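Local coordinates for protein serpin-12 (Manduca sexta, PDB 6CJ7) that acts as a serine protease inhibitor of the serpin family and controls prophenoloxidase activation in larval hemolymph, at residues Y172-W177 against T325-G330. Sequence-based numbering, arbitrary orientation.
Sequences YFKGLW and TIDERG
Phe173 O receives the N-H of Thr325 at 3.2 Å where strands 165-174 and 317-326 run parallel; the chains then part and meet again where Trp177 N donates to Arg329 O, 3.0 Å away. This is the breach of a serpin, the upper end of the seam in beta-sheet A that opens when the reactive-centre loop inserts; the strands are still paired here, consistent with an uninserted loop. Where they part, one water joins Gly175 N to Thr325 O. Lys174 reaches across on the Thr325 side of the sheet: its chain bends at chi2 (-78°), CG passes Thr325 CB, and NZ forms a salt bridge to Asp327 OD1 at 2.8 Å. Lys174 NZ also donates to Gly175 O at 3.0 Å and to a water that bonds to Arg329 O. OD1 is gripped from both faces of the carboxylate, by NZ on one and by Arg329 N on the other, the latter closing an Asx turn. A methionine in place of Lys174 would probably leave Asp327 without this salt-bridge partner and Gly175 O without that donor. Leu176 CD1 packs against the Arg329 side chain, while the Glu328 carboxylate is held by Thr186 and by a salt bridge to Lys274. The Trp177 indole, stacked on Phe227, sends NE1 to Asp327 O at 2.7 Å, nearly along the C=O axis, with the oxygen 18° out of the ring plane.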
loop_
_atom_site.group_PDB
_atom_site.type_symbol
_atom_site.label_atom_id
_atom_site.label_comp_id
_atom_site.label_asym_id
_atom_site.label_seq_id
_atom_site.Cartn_x
_atom_site.Cartn_y
_atom_site.Cartn_z
ATOM N N TYR A 172 0.345 -6.468 -4.854
ATOM C CA TYR A 172 1.273 -6.361 -5.983
ATOM C C TYR A 172 0.583 -5.603 -7.102
ATOM O O TYR A 172 -0.566 -5.912 -7.441
ATOM C CB TYR A 172 1.693 -7.746 -6.482
ATOM C CG TYR A 172 2.340 -7.758 -7.848
ATOM C CD1 TYR A 172 3.593 -7.204 -8.041
ATOM C CD2 TYR A 172 1.722 -8.367 -8.928
ATOM C CE1 TYR A 172 4.206 -7.226 -9.293
ATOM C CE2 TYR A 172 2.325 -8.393 -10.189
ATOM C CZ TYR A 172 3.568 -7.825 -10.353
ATOM O OH TYR A 172 4.183 -7.855 -11.587
ATOM N N PHE A 173 1.273 -4.628 -7.691
ATOM C CA PHE A 173 0.728 -3.938 -8.856
ATOM C C PHE A 173 1.763 -3.839 -9.959
ATOM O O PHE A 173 2.899 -3.425 -9.716
ATOM C CB PHE A 173 0.233 -2.521 -8.525
ATOM C CG PHE A 173 -0.419 -1.826 -9.698
ATOM C CD1 PHE A 173 0.303 -0.956 -10.509
ATOM C CD2 PHE A 173 -1.748 -2.058 -9.999
ATOM C CE1 PHE A 173 -0.282 -0.326 -11.592
ATOM C CE2 PHE A 173 -2.348 -1.433 -11.080
ATOM C CZ PHE A 173 -1.620 -0.558 -11.883
ATOM N N LYS A 174 1.357 -4.198 -11.176
ATOM C CA LYS A 174 2.104 -3.871 -12.386
ATOM C C LYS A 174 1.067 -3.543 -13.444
ATOM O O LYS A 174 0.273 -4.411 -13.813
ATOM C CB LYS A 174 2.995 -5.031 -12.836
ATOM C CG LYS A 174 4.126 -4.621 -13.815
ATOM C CD LYS A 174 3.639 -4.430 -15.220
ATOM C CE LYS A 174 4.731 -3.823 -16.092
ATOM N NZ LYS A 174 4.160 -3.377 -17.384
ATOM N N GLY A 175 1.058 -2.298 -13.922
ATOM C CA GLY A 175 0.038 -1.840 -14.837
ATOM C C GLY A 175 0.584 -1.651 -16.241
ATOM O O GLY A 175 1.776 -1.786 -16.509
ATOM N N LEU A 176 -0.338 -1.346 -17.145
ATOM C CA LEU A 176 -0.024 -1.024 -18.530
ATOM C C LEU A 176 -0.398 0.433 -18.758
ATOM O O LEU A 176 -1.540 0.827 -18.509
ATOM C CB LEU A 176 -0.804 -1.939 -19.478
ATOM C CG LEU A 176 -0.424 -1.954 -20.955
ATOM C CD1 LEU A 176 0.479 -3.133 -21.232
ATOM C CD2 LEU A 176 -1.678 -2.027 -21.807
ATOM N N TRP A 177 0.554 1.240 -19.213
ATOM C CA TRP A 177 0.242 2.634 -19.473
ATOM C C TRP A 177 -0.815 2.754 -20.565
ATOM O O TRP A 177 -0.897 1.933 -21.487
ATOM C CB TRP A 177 1.489 3.408 -19.898
ATOM C CG TRP A 177 2.603 3.388 -18.908
ATOM C CD1 TRP A 177 3.840 2.828 -19.092
ATOM C CD2 TRP A 177 2.619 3.974 -17.594
ATOM N NE1 TRP A 177 4.611 3.012 -17.976
ATOM C CE2 TRP A 177 3.894 3.721 -17.046
ATOM C CE3 TRP A 177 1.676 4.679 -16.827
ATOM C CZ2 TRP A 177 4.259 4.143 -15.762
ATOM C CZ3 TRP A 177 2.038 5.100 -15.553
ATOM C CH2 TRP A 177 3.328 4.836 -15.035
ATOM N N THR A 325 5.863 -2.281 -9.552
ATOM C CA THR A 325 6.825 -2.330 -10.648
ATOM C C THR A 325 6.312 -1.449 -11.769
ATOM O O THR A 325 5.136 -1.533 -12.128
ATOM C CB THR A 325 7.016 -3.763 -11.176
ATOM O OG1 THR A 325 7.452 -4.614 -10.107
ATOM C CG2 THR A 325 8.046 -3.798 -12.290
ATOM N N ILE A 326 7.195 -0.632 -12.353
ATOM C CA ILE A 326 6.831 0.092 -13.565
ATOM C C ILE A 326 7.864 -0.182 -14.650
ATOM O O ILE A 326 9.043 -0.414 -14.367
ATOM C CB ILE A 326 6.672 1.618 -13.336
ATOM C CG1 ILE A 326 7.993 2.305 -13.032
ATOM C CG2 ILE A 326 5.643 1.910 -12.233
ATOM C CD1 ILE A 326 7.857 3.807 -13.128
ATOM N N ASP A 327 7.407 -0.165 -15.900
ATOM C CA ASP A 327 8.310 -0.240 -17.051
ATOM C C ASP A 327 7.630 0.456 -18.226
ATOM O O ASP A 327 6.659 1.194 -18.041
ATOM C CB ASP A 327 8.736 -1.696 -17.340
ATOM C CG ASP A 327 7.594 -2.606 -17.770
ATOM O OD1 ASP A 327 6.529 -2.127 -18.213
ATOM O OD2 ASP A 327 7.782 -3.840 -17.676
ATOM N N GLU A 328 8.138 0.224 -19.441
ATOM C CA GLU A 328 7.704 1.011 -20.594
ATOM C C GLU A 328 6.344 0.610 -21.151
ATOM O O GLU A 328 5.782 1.358 -21.957
ATOM C CB GLU A 328 8.715 0.903 -21.737
ATOM C CG GLU A 328 10.093 1.516 -21.489
ATOM C CD GLU A 328 11.087 0.537 -20.868
ATOM O OE1 GLU A 328 12.301 0.828 -20.952
ATOM O OE2 GLU A 328 10.701 -0.485 -20.280
ATOM N N ARG A 329 5.828 -0.561 -20.798
ATOM C CA ARG A 329 4.791 -1.176 -21.620
ATOM C C ARG A 329 3.463 -0.426 -21.530
ATOM O O ARG A 329 3.035 -0.006 -20.449
ATOM C CB ARG A 329 4.609 -2.646 -21.227
ATOM C CG ARG A 329 3.988 -3.457 -22.343
ATOM C CD ARG A 329 3.894 -4.943 -22.042
ATOM N NE ARG A 329 3.169 -5.632 -23.109
ATOM C CZ ARG A 329 1.975 -6.196 -22.958
ATOM N NH1 ARG A 329 1.378 -6.175 -21.773
ATOM N NH2 ARG A 329 1.388 -6.793 -23.986
ATOM N N GLY A 330 2.816 -0.257 -22.689
ATOM C CA GLY A 330 1.552 0.447 -22.767
ATOM C C GLY A 330 0.642 -0.157 -23.815
ATOM O O GLY A 330 1.030 -1.054 -24.569
HETATM O O HOH W 1 6.910 -7.265 -11.519
HETATM O O HOH W 2 4.006 -0.724 -17.987
HETATM O O HOH W 3 3.054 -0.446 -13.379
HETATM O O HOH W 4 4.247 0.580 -15.800
#